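Putative ABC transporter, periplasmic binding protein, amino acid (PDB 2YJP) probably serves as the periplasmic solute receptor of an ABC transporter, binding L-cysteine in the cleft between its two lobes for uptake into the cell. Local coordinates at residues 259-263 / 264-268; 78-81 / 82-86; 269-272 / 273-277; 211-214 / 215-219. The protein carries 1 engineered substitution. All blocks are in the same frame, centred on the assembly; numbering follows the deposited sequence.

Contacts 1, 2 and 3 cluster on one side of the chain, whereas contact 4 stands apart from them and is the one that reaches the bound cysteine. Contact 1 turns helix 248-264 into helix 266-274, and contact 3 carries that second helix on into 276-279; both are partly buried. Contact 2, the N-terminal start of helix 80-93, is buried and packs against both through Phe80, which meets Leu267 and Thr274; a Glu83-Lys273 salt bridge also ties it to contact 3. Contact 1 is held by an ion pair and a glycine turn, contact 3 by doubly bonded carbonyls and a tyrosine packed on leucines. Contact 2 mixes a water and an ion pair with apolar packing, while contact 4 relies on aromatic faces and a ligand-binding carboxylate.

Contact 1. Residues 259-263 / 264-268; sequences AAMKK and DGRLK
Met261 and Arg266 meet in a local side-chain contact round the turn where helix 248-264 ends and helix 266-274 begins. The two side chains cross at about a right angle: CG of Met261 lies over one face of the guanidinium, offset toward its rim and 3.5 Å from Arg266 CZ. The CB of Ala260 sits at the edge of the same group, 3.9 Å from Arg266 NH2. Methionine suits this place because its slim, flexible chain can slide under a flat cation. The guanidinium is also held at its edge by Asp264, whose OD1 takes a nearly straight bond from Arg266 NE (2.8 Å, 164°) in a salt bridge. The same OD1 uses its anti lone pair to accept from Arg266 N at 3.2 Å, which closes an Asx turn. With CG wedged between the backbone N and the carbonyl carbon (chi1 71°), the carboxylate folds back over the helix end and can serve both donors. Asp91 completes the guanidinium's charge pairing by a salt bridge to NH1. In the backbone, Asp264 N still makes a helix-type bond to Ala260 O at 2.9 Å. Gly265, with a phi of 96°, then lets the chain leave helical geometry, since without a beta-carbon it does not press on the Asp264 carbonyl. Leu267 N bonds back to Met261 O at 3.0 Å. The arrangement is that of a helix end at a glycine of positive phi, with an Asx turn leading into the next helix.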
loop_
_atom_site.group_PDB
_atom_site.type_symbol
_atom_site.label_atom_id
_atom_site.label_comp_id
_atom_site.label_asym_id
_atom_site.label_seq_id
_atom_site.Cartn_x
_atom_site.Cartn_y
_atom_site.Cartn_z
ATOM N N ALA A 259 -18.410 -0.666 0.351
ATOM C CA ALA A 259 -19.447 0.223 -0.172
ATOM C C ALA A 259 -20.090 0.878 1.022
ATOM O O ALA A 259 -20.350 2.096 1.012
ATOM C CB ALA A 259 -20.514 -0.569 -0.999
ATOM N N ALA A 260 -20.356 0.055 2.049
ATOM C CA ALA A 260 -21.056 0.547 3.250
ATOM C C ALA A 260 -20.160 1.532 3.999
ATOM O O ALA A 260 -20.667 2.522 4.537
ATOM C CB ALA A 260 -21.522 -0.584 4.178
ATOM N N MET A 261 -18.857 1.280 3.984
ATOM C CA MET A 261 -17.898 2.167 4.674
ATOM C C MET A 261 -17.722 3.533 4.035
ATOM O O MET A 261 -17.475 4.518 4.751
ATOM C CB MET A 261 -16.539 1.516 4.840
ATOM C CG MET A 261 -16.505 0.480 5.912
ATOM S SD MET A 261 -14.958 -0.424 5.698
ATOM C CE MET A 261 -14.684 -1.071 7.280
ATOM N N LYS A 262 -17.826 3.561 2.702
ATOM C CA LYS A 262 -17.932 4.808 1.923
ATOM C C LYS A 262 -19.189 5.595 2.295
ATOM O O LYS A 262 -19.146 6.799 2.443
ATOM C CB LYS A 262 -17.887 4.508 0.421
ATOM C CG LYS A 262 -16.526 3.970 -0.046
ATOM C CD LYS A 262 -16.571 3.582 -1.509
ATOM C CE LYS A 262 -15.194 3.070 -1.983
ATOM N NZ LYS A 262 -15.320 2.545 -3.418
ATOM N N LYS A 263 -20.301 4.911 2.475
ATOM C CA LYS A 263 -21.580 5.589 2.671
ATOM C C LYS A 263 -21.753 6.094 4.091
ATOM O O LYS A 263 -22.282 7.172 4.288
ATOM C CB LYS A 263 -22.764 4.677 2.297
ATOM C CG LYS A 263 -23.222 4.774 0.814
ATOM C CD LYS A 263 -24.296 3.698 0.465
ATOM C CE LYS A 263 -25.430 4.266 -0.403
ATOM N NZ LYS A 263 -26.782 3.577 -0.288
ATOM N N ASP A 264 -21.303 5.314 5.075
ATOM C CA ASP A 264 -21.540 5.619 6.480
ATOM C C ASP A 264 -20.438 6.373 7.237
ATOM O O ASP A 264 -20.555 6.573 8.433
ATOM C CB ASP A 264 -21.971 4.355 7.260
ATOM C CG ASP A 264 -20.811 3.317 7.477
ATOM O OD1 ASP A 264 -19.649 3.478 7.621
ATOM O OD2 ASP A 264 -20.990 2.173 7.512
ATOM N N GLY A 265 -19.369 6.783 6.568
ATOM C CA GLY A 265 -18.355 7.620 7.210
ATOM C C GLY A 265 -17.165 6.881 7.769
ATOM O O GLY A 265 -16.192 7.513 8.130
ATOM N N ARG A 266 -17.205 5.547 7.831
ATOM C CA ARG A 266 -16.066 4.780 8.344
ATOM C C ARG A 266 -14.790 4.940 7.569
ATOM O O ARG A 266 -13.730 5.001 8.179
ATOM C CB ARG A 266 -16.397 3.291 8.512
ATOM C CG ARG A 266 -17.231 3.062 9.835
ATOM C CD ARG A 266 -17.781 1.630 10.017
ATOM N NE ARG A 266 -18.534 1.220 8.862
ATOM C CZ ARG A 266 -18.812 -0.035 8.514
ATOM N NH1 ARG A 266 -18.393 -1.032 9.210
ATOM N NH2 ARG A 266 -19.512 -0.321 7.463
ATOM N N LEU A 267 -14.869 4.999 6.239
ATOM C CA LEU A 267 -13.689 5.327 5.416
ATOM C C LEU A 267 -13.175 6.752 5.658
ATOM O O LEU A 267 -11.993 6.957 5.871
ATOM C CB LEU A 267 -13.950 5.066 3.920
ATOM C CG LEU A 267 -12.677 5.075 3.063
ATOM C CD1 LEU A 267 -11.762 3.869 3.359
ATOM C CD2 LEU A 267 -13.060 5.085 1.599
ATOM N N LYS A 268 -14.079 7.725 5.688
ATOM C CA LYS A 268 -13.706 9.102 6.024
ATOM C C LYS A 268 -13.057 9.190 7.439
ATOM O O LYS A 268 -12.011 9.841 7.615
ATOM C CB LYS A 268 -14.915 10.041 5.849
ATOM C CG LYS A 268 -14.681 11.547 6.109
ATOM C CD LYS A 268 -13.997 12.290 4.910
ATOM C CE LYS A 268 -14.536 13.757 4.771
ATOM N NZ LYS A 268 -13.719 14.805 5.492
#

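Contact 2. Residues 78-81 / 82-86; sequences QGFD and VEIAK
Glu83 and Gln78 are joined across the start of helix 80-93 by one water molecule, which donates to Gln78 OE1 and to Glu83 OE2 (3.1 Å) and accepts from Gly79 N at 2.9 Å. Three partners thus fix the water in the first turn, and Gln78 NE2 bonds to Asp72. With CG anti to the carbonyl carbon (chi1 -71°) and a further bend at chi2, the Glu83 carboxylate folds back toward the N-terminal end. There Lys86 NZ forms a salt bridge with Glu83 OE2 at 2.9 Å, approaching from above the carboxylate plane, and Lys273 NZ gives the same oxygen a second ionic partner. Val82 CG2 packs against the backbone, 3.5 Å from Gln78 O; the apolar contact proper is Ile84 CD1 above one face of the Phe80 ring, toward its rim, 4.2 Å from CE2. Behind these groups the backbone sets the register: Glu83 N bonds to Gly79 O at 3.0 Å and Ala85 N to Asp81 O at 2.9 Å. Gly79, at the N-cap, tolerates a phi of 116° because it has no beta-carbon. Asp81 OD1 accepts hydrogen bonds from Tyr141 and Asn124. Around this turn, Val82 and Ala85 rest on Phe101 of strand 99-103, while Phe80 touches Ala270 and Leu267 of helix 266-274.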
loop_
_atom_site.group_PDB
_atom_site.type_symbol
_atom_site.label_atom_id
_atom_site.label_comp_id
_atom_site.label_asym_id
_atom_site.label_seq_id
_atom_site.Cartn_x
_atom_site.Cartn_y
_atom_site.Cartn_z
ATOM N N GLN A 78 -0.919 -0.342 13.057
ATOM C CA GLN A 78 -1.600 0.943 12.927
ATOM C C GLN A 78 -1.574 1.333 11.447
ATOM O O GLN A 78 -0.849 0.733 10.648
ATOM C CB GLN A 78 -0.895 2.066 13.705
ATOM C CG GLN A 78 -0.721 1.901 15.239
ATOM C CD GLN A 78 -2.062 1.850 15.999
ATOM O OE1 GLN A 78 -3.115 2.207 15.453
ATOM N NE2 GLN A 78 -2.014 1.374 17.273
ATOM N N GLY A 79 -2.351 2.371 11.105
ATOM C CA GLY A 79 -2.377 2.944 9.792
ATOM C C GLY A 79 -3.716 2.795 9.108
ATOM O O GLY A 79 -4.611 2.073 9.562
ATOM N N PHE A 80 -3.831 3.461 7.965
ATOM C CA PHE A 80 -5.072 3.515 7.244
ATOM C C PHE A 80 -5.617 2.127 6.855
ATOM O O PHE A 80 -6.799 1.860 7.067
ATOM C CB PHE A 80 -4.833 4.415 6.025
ATOM C CG PHE A 80 -6.032 4.658 5.172
ATOM C CD1 PHE A 80 -7.160 5.295 5.671
ATOM C CD2 PHE A 80 -5.989 4.319 3.827
ATOM C CE1 PHE A 80 -8.270 5.575 4.819
ATOM C CE2 PHE A 80 -7.089 4.558 2.953
ATOM C CZ PHE A 80 -8.251 5.187 3.460
ATOM N N ASP A 81 -4.797 1.262 6.272
ATOM C CA ASP A 81 -5.231 -0.077 5.850
ATOM C C ASP A 81 -5.682 -0.937 7.075
ATOM O O ASP A 81 -6.602 -1.774 6.990
ATOM C CB ASP A 81 -4.045 -0.832 5.222
ATOM C CG ASP A 81 -3.531 -0.228 3.938
ATOM O OD1 ASP A 81 -4.283 0.262 3.089
ATOM O OD2 ASP A 81 -2.313 -0.286 3.755
ATOM N N VAL A 82 -4.994 -0.762 8.191
ATOM C CA VAL A 82 -5.260 -1.495 9.428
ATOM C C VAL A 82 -6.608 -1.068 10.015
ATOM O O VAL A 82 -7.380 -1.901 10.571
ATOM C CB VAL A 82 -4.093 -1.228 10.413
ATOM C CG1 VAL A 82 -4.495 -1.452 11.827
ATOM C CG2 VAL A 82 -2.821 -2.071 9.987
ATOM N N GLU A 83 -6.914 0.218 9.917
ATOM C CA GLU A 83 -8.187 0.679 10.431
ATOM C C GLU A 83 -9.323 -0.017 9.653
ATOM O O GLU A 83 -10.302 -0.475 10.249
ATOM C CB GLU A 83 -8.307 2.194 10.284
ATOM C CG GLU A 83 -7.436 2.941 11.210
ATOM C CD GLU A 83 -7.816 2.695 12.679
ATOM O OE1 GLU A 83 -8.971 2.816 13.098
ATOM O OE2 GLU A 83 -6.962 2.381 13.469
ATOM N N ILE A 84 -9.163 -0.104 8.326
ATOM C CA ILE A 84 -10.137 -0.742 7.460
ATOM C C ILE A 84 -10.220 -2.214 7.868
ATOM O O ILE A 84 -11.318 -2.802 7.919
ATOM C CB ILE A 84 -9.727 -0.628 5.973
ATOM C CG1 ILE A 84 -9.843 0.820 5.531
ATOM C CG2 ILE A 84 -10.562 -1.619 5.064
ATOM C CD1 ILE A 84 -9.150 1.128 4.285
ATOM N N ALA A 85 -9.065 -2.813 8.152
ATOM C CA ALA A 85 -9.055 -4.218 8.534
ATOM C C ALA A 85 -9.847 -4.449 9.858
ATOM O O ALA A 85 -10.601 -5.432 9.993
ATOM C CB ALA A 85 -7.630 -4.768 8.599
ATOM N N LYS A 86 -9.708 -3.509 10.796
ATOM C CA LYS A 86 -10.344 -3.644 12.115
ATOM C C LYS A 86 -11.862 -3.498 11.990
ATOM O O LYS A 86 -12.636 -4.230 12.633
ATOM C CB LYS A 86 -9.736 -2.645 13.103
ATOM C CG LYS A 86 -8.291 -3.043 13.519
ATOM C CD LYS A 86 -7.735 -2.209 14.706
ATOM C CE LYS A 86 -7.861 -0.715 14.415
ATOM N NZ LYS A 86 -7.041 0.179 15.290
HETATM O O HOH W 1 -3.997 3.219 13.328
#

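Contact 3. Residues 269-272 / 273-277; sequences AAYE and KTLLP
Tyr271 and Leu276 face each other where helix 266-274 gives way to the short helix 276-279, a helix-helix junction closed by a bond of pi-turn type. The hydrogen bonds show how the helix ends. Lys273 N makes the ordinary bond to Ala269 O at 2.9 Å. Ala270 O is gripped twice, by Thr274 N at 3.1 Å and by Thr274 OG1 at 3.0 Å, which arrive from opposite faces of the carbonyl plane. The hydroxyl can do this because chi1 of 68° folds OG1 back between the backbone N and carbonyl carbon; threonine is apt here, its short hydroxyl adding a second donor to a helix-end carbonyl. Tyr271 O likewise takes two bonds, from Leu275 N at 2.8 Å and from Leu276 N at 2.9 Å, again on opposite faces, the second reaching five residues back. Apolar contacts gather round the tyrosine ring. Leu275 CB comes within 3.6 Å of Tyr271 CD1, and Leu276 CB lies over one face of the ring. Farther out, Leu276 CD1 touches Tyr271 OH at 3.4 Å. Among the charged groups, Lys273 NZ reaches across to helix 80-93 for a salt bridge with Glu83. Pro277, having no N-H to give, suits the opening turn of the next helix, and there its CD packs 3.4 Å from Glu272 O.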
loop_
_atom_site.group_PDB
_atom_site.type_symbol
_atom_site.label_atom_id
_atom_site.label_comp_id
_atom_site.label_asym_id
_atom_site.label_seq_id
_atom_site.Cartn_x
_atom_site.Cartn_y
_atom_site.Cartn_z
ATOM N N ALA A 269 -13.637 8.489 8.416
ATOM C CA ALA A 269 -13.059 8.422 9.773
ATOM C C ALA A 269 -11.615 7.840 9.794
ATOM O O ALA A 269 -10.690 8.406 10.411
ATOM C CB ALA A 269 -14.010 7.691 10.765
ATOM N N ALA A 270 -11.417 6.745 9.068
ATOM C CA ALA A 270 -10.071 6.170 8.921
ATOM C C ALA A 270 -9.072 7.187 8.304
ATOM O O ALA A 270 -7.933 7.248 8.713
ATOM C CB ALA A 270 -10.134 4.895 8.093
ATOM N N TYR A 271 -9.508 7.983 7.326
ATOM C CA TYR A 271 -8.616 8.959 6.674
ATOM C C TYR A 271 -8.281 10.071 7.685
ATOM O O TYR A 271 -7.152 10.495 7.796
ATOM C CB TYR A 271 -9.275 9.527 5.370
ATOM C CG TYR A 271 -8.880 10.954 5.061
ATOM C CD1 TYR A 271 -7.762 11.258 4.296
ATOM C CD2 TYR A 271 -9.623 12.008 5.557
ATOM C CE1 TYR A 271 -7.369 12.624 4.067
ATOM C CE2 TYR A 271 -9.272 13.330 5.322
ATOM C CZ TYR A 271 -8.157 13.642 4.583
ATOM O OH TYR A 271 -7.883 14.983 4.380
ATOM N N GLU A 272 -9.288 10.524 8.419
ATOM C CA GLU A 272 -9.111 11.564 9.429
ATOM C C GLU A 272 -8.181 11.113 10.544
ATOM O O GLU A 272 -7.398 11.898 11.012
ATOM C CB GLU A 272 -10.456 12.008 10.025
ATOM C CG GLU A 272 -11.130 13.061 9.159
ATOM C CD GLU A 272 -12.597 13.248 9.485
ATOM O OE1 GLU A 272 -13.045 12.730 10.540
ATOM O OE2 GLU A 272 -13.302 13.905 8.674
ATOM N N LYS A 273 -8.254 9.843 10.926
ATOM C CA LYS A 273 -7.401 9.335 11.985
ATOM C C LYS A 273 -5.959 9.154 11.544
ATOM O O LYS A 273 -5.054 9.436 12.304
ATOM C CB LYS A 273 -7.952 8.032 12.538
ATOM C CG LYS A 273 -7.140 7.460 13.683
ATOM C CD LYS A 273 -7.717 6.112 14.128
ATOM C CE LYS A 273 -6.928 5.514 15.300
ATOM N NZ LYS A 273 -7.618 4.318 15.855
ATOM N N THR A 274 -5.723 8.702 10.328
ATOM C CA THR A 274 -4.374 8.245 10.008
ATOM C C THR A 274 -3.664 9.047 8.910
ATOM O O THR A 274 -2.416 9.026 8.845
ATOM C CB THR A 274 -4.387 6.749 9.558
ATOM O OG1 THR A 274 -5.056 6.644 8.297
ATOM C CG2 THR A 274 -5.034 5.800 10.633
ATOM N N LEU A 275 -4.439 9.707 8.041
ATOM C CA LEU A 275 -3.880 10.361 6.858
ATOM C C LEU A 275 -3.878 11.884 6.981
ATOM O O LEU A 275 -2.878 12.512 6.653
ATOM C CB LEU A 275 -4.595 9.940 5.532
ATOM C CG LEU A 275 -4.555 8.429 5.197
ATOM C CD1 LEU A 275 -5.224 8.125 3.898
ATOM C CD2 LEU A 275 -3.124 7.883 5.155
ATOM N N LEU A 276 -4.988 12.445 7.453
ATOM C CA LEU A 276 -5.111 13.859 7.633
ATOM C C LEU A 276 -4.001 14.459 8.516
ATOM O O LEU A 276 -3.547 15.558 8.206
ATOM C CB LEU A 276 -6.525 14.255 8.168
ATOM C CG LEU A 276 -6.653 15.755 8.478
ATOM C CD1 LEU A 276 -6.989 16.567 7.283
ATOM C CD2 LEU A 276 -7.660 16.131 9.489
ATOM N N PRO A 277 -3.600 13.763 9.622
ATOM C CA PRO A 277 -2.518 14.348 10.427
ATOM C C PRO A 277 -1.215 14.444 9.613
ATOM O O PRO A 277 -0.390 15.312 9.853
ATOM C CB PRO A 277 -2.393 13.384 11.634
ATOM C CG PRO A 277 -3.752 12.750 11.744
ATOM C CD PRO A 277 -4.184 12.565 10.287
#

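Contact 4. Residues 211-214 / 215-219; sequences HDNA and LLWAW. With CYS (cysteine), chain D.
Leu215 reaches His211 with one methyl: CD2 lies over the centre of the imidazole, 3.4 Å from the ring centroid and only 10° off the normal, a CH-pi contact. With CG anti to the backbone N, Leu215 sends CD2 back over the end of the strand, onto the imidazole. The ring beneath is fixed at both nitrogens. ND1 accepts Asp212 N at 2.9 Å, almost within the ring plane, and NE2 bonds to Asn194, which is consistent with the ring proton on NE2. The imidazole's edge faces the bound cysteine, with CE1 3.7 Å from ligand CB. Asp212, at the N-cap of helix 213-222, spends its carboxylate on the ligand instead of a cap: OD2 accepts the cysteine N at 2.7 Å and also pairs with Lys65. Asn213 stacks on Trp217, the amide and ring planes 18° apart and CG 3.6 Å from CH2. Its chi1 of 57° tucks CG between the backbone N and the carbonyl carbon and brings the amide alongside the indole, while ND2 bonds to Gly231. The backbone tightens the pair through Trp217 N to Asn213 O at 2.7 Å. Ala214, small enough to come close to the indole, brings its CA obliquely to within 3.7 Å of Trp217 CE3; its carbonyl receives Ala218 N at 3.2 Å and the hydroxyl of Tyr279. The turn thus links strand 208-212 to helix 213-222, among strand 142-151 beside Asn213, helix 194-202, whose Phe198 meets Leu215 and Leu216, and helix 276-279 beside Trp217.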
loop_
_atom_site.group_PDB
_atom_site.type_symbol
_atom_site.label_atom_id
_atom_site.label_comp_id
_atom_site.label_asym_id
_atom_site.label_seq_id
_atom_site.Cartn_x
_atom_site.Cartn_y
_atom_site.Cartn_z
ATOM N N HIS A 211 8.317 5.260 -5.804
ATOM C CA HIS A 211 7.267 4.575 -5.004
ATOM C C HIS A 211 5.945 5.343 -5.156
ATOM O O HIS A 211 5.889 6.357 -5.876
ATOM C CB HIS A 211 7.653 4.592 -3.494
ATOM C CG HIS A 211 7.298 3.335 -2.762
ATOM N ND1 HIS A 211 6.057 2.740 -2.860
ATOM C CD2 HIS A 211 8.018 2.565 -1.913
ATOM C CE1 HIS A 211 6.027 1.659 -2.104
ATOM N NE2 HIS A 211 7.204 1.532 -1.517
ATOM N N ASP A 212 4.904 4.888 -4.441
ATOM C CA ASP A 212 3.616 5.570 -4.372
ATOM C C ASP A 212 3.908 6.996 -3.930
ATOM O O ASP A 212 4.615 7.193 -2.949
ATOM C CB ASP A 212 2.662 4.870 -3.330
ATOM C CG ASP A 212 2.080 3.550 -3.844
ATOM O OD1 ASP A 212 2.329 3.224 -5.033
ATOM O OD2 ASP A 212 1.352 2.807 -3.057
ATOM N N ASN A 213 3.343 8.002 -4.589
ATOM C CA ASN A 213 3.686 9.385 -4.182
ATOM C C ASN A 213 3.247 9.752 -2.763
ATOM O O ASN A 213 3.979 10.470 -2.046
ATOM C CB ASN A 213 3.265 10.467 -5.204
ATOM C CG ASN A 213 1.740 10.460 -5.544
ATOM O OD1 ASN A 213 0.884 9.917 -4.813
ATOM N ND2 ASN A 213 1.413 11.118 -6.674
ATOM N N ALA A 214 2.079 9.257 -2.363
ATOM C CA ALA A 214 1.583 9.487 -1.031
ATOM C C ALA A 214 2.573 8.955 0.010
ATOM O O ALA A 214 2.790 9.569 1.019
ATOM C CB ALA A 214 0.176 8.789 -0.857
ATOM N N LEU A 215 3.140 7.784 -0.206
ATOM C CA LEU A 215 4.175 7.334 0.693
ATOM C C LEU A 215 5.324 8.354 0.687
ATOM O O LEU A 215 5.816 8.755 1.740
ATOM C CB LEU A 215 4.707 5.944 0.287
ATOM C CG LEU A 215 5.874 5.443 1.132
ATOM C CD1 LEU A 215 5.464 5.334 2.630
ATOM C CD2 LEU A 215 6.347 4.109 0.601
ATOM N N LEU A 216 5.760 8.755 -0.507
ATOM C CA LEU A 216 6.953 9.627 -0.609
ATOM C C LEU A 216 6.729 10.999 0.042
ATOM O O LEU A 216 7.627 11.536 0.691
ATOM C CB LEU A 216 7.349 9.818 -2.070
ATOM C CG LEU A 216 7.753 8.586 -2.898
ATOM C CD1 LEU A 216 8.312 9.074 -4.268
ATOM C CD2 LEU A 216 8.769 7.723 -2.160
ATOM N N TRP A 217 5.516 11.558 -0.106
ATOM C CA TRP A 217 5.199 12.788 0.601
ATOM C C TRP A 217 5.301 12.581 2.138
ATOM O O TRP A 217 5.793 13.457 2.840
ATOM C CB TRP A 217 3.820 13.334 0.230
ATOM C CG TRP A 217 3.666 13.690 -1.275
ATOM C CD1 TRP A 217 4.611 14.269 -2.106
ATOM C CD2 TRP A 217 2.470 13.567 -2.073
ATOM N NE1 TRP A 217 4.086 14.474 -3.363
ATOM C CE2 TRP A 217 2.788 14.036 -3.387
ATOM C CE3 TRP A 217 1.197 13.068 -1.826
ATOM C CZ2 TRP A 217 1.839 14.042 -4.453
ATOM C CZ3 TRP A 217 0.247 13.068 -2.897
ATOM C CH2 TRP A 217 0.583 13.552 -4.188
ATOM N N ALA A 218 4.859 11.427 2.624
ATOM C CA ALA A 218 4.788 11.194 4.091
ATOM C C ALA A 218 6.194 10.984 4.642
ATOM O O ALA A 218 6.545 11.471 5.747
ATOM C CB ALA A 218 3.915 9.971 4.412
ATOM N N TRP A 219 7.000 10.266 3.855
ATOM C CA TRP A 219 8.373 10.043 4.221
ATOM C C TRP A 219 9.193 11.361 4.185
ATOM O O TRP A 219 9.955 11.630 5.101
ATOM C CB TRP A 219 8.981 8.967 3.333
ATOM C CG TRP A 219 10.374 8.620 3.743
ATOM C CD1 TRP A 219 10.740 7.781 4.745
ATOM C CD2 TRP A 219 11.583 9.136 3.182
ATOM N NE1 TRP A 219 12.125 7.705 4.822
ATOM C CE2 TRP A 219 12.661 8.533 3.870
ATOM C CE3 TRP A 219 11.864 10.004 2.121
ATOM C CZ2 TRP A 219 14.022 8.823 3.567
ATOM C CZ3 TRP A 219 13.218 10.242 1.779
ATOM C CH2 TRP A 219 14.269 9.674 2.528
HETATM N N CYS D . 0.556 0.290 -3.679
HETATM C CA CYS D . 1.773 -0.096 -4.429
HETATM C C CYS D . 1.681 -1.565 -4.848
HETATM O O CYS D . 0.626 -2.219 -4.585
HETATM C CB CYS D . 3.035 0.089 -3.597
HETATM S SG CYS D . 3.039 -0.795 -2.027
HETATM O OXT CYS D . 2.634 -2.068 -5.449
#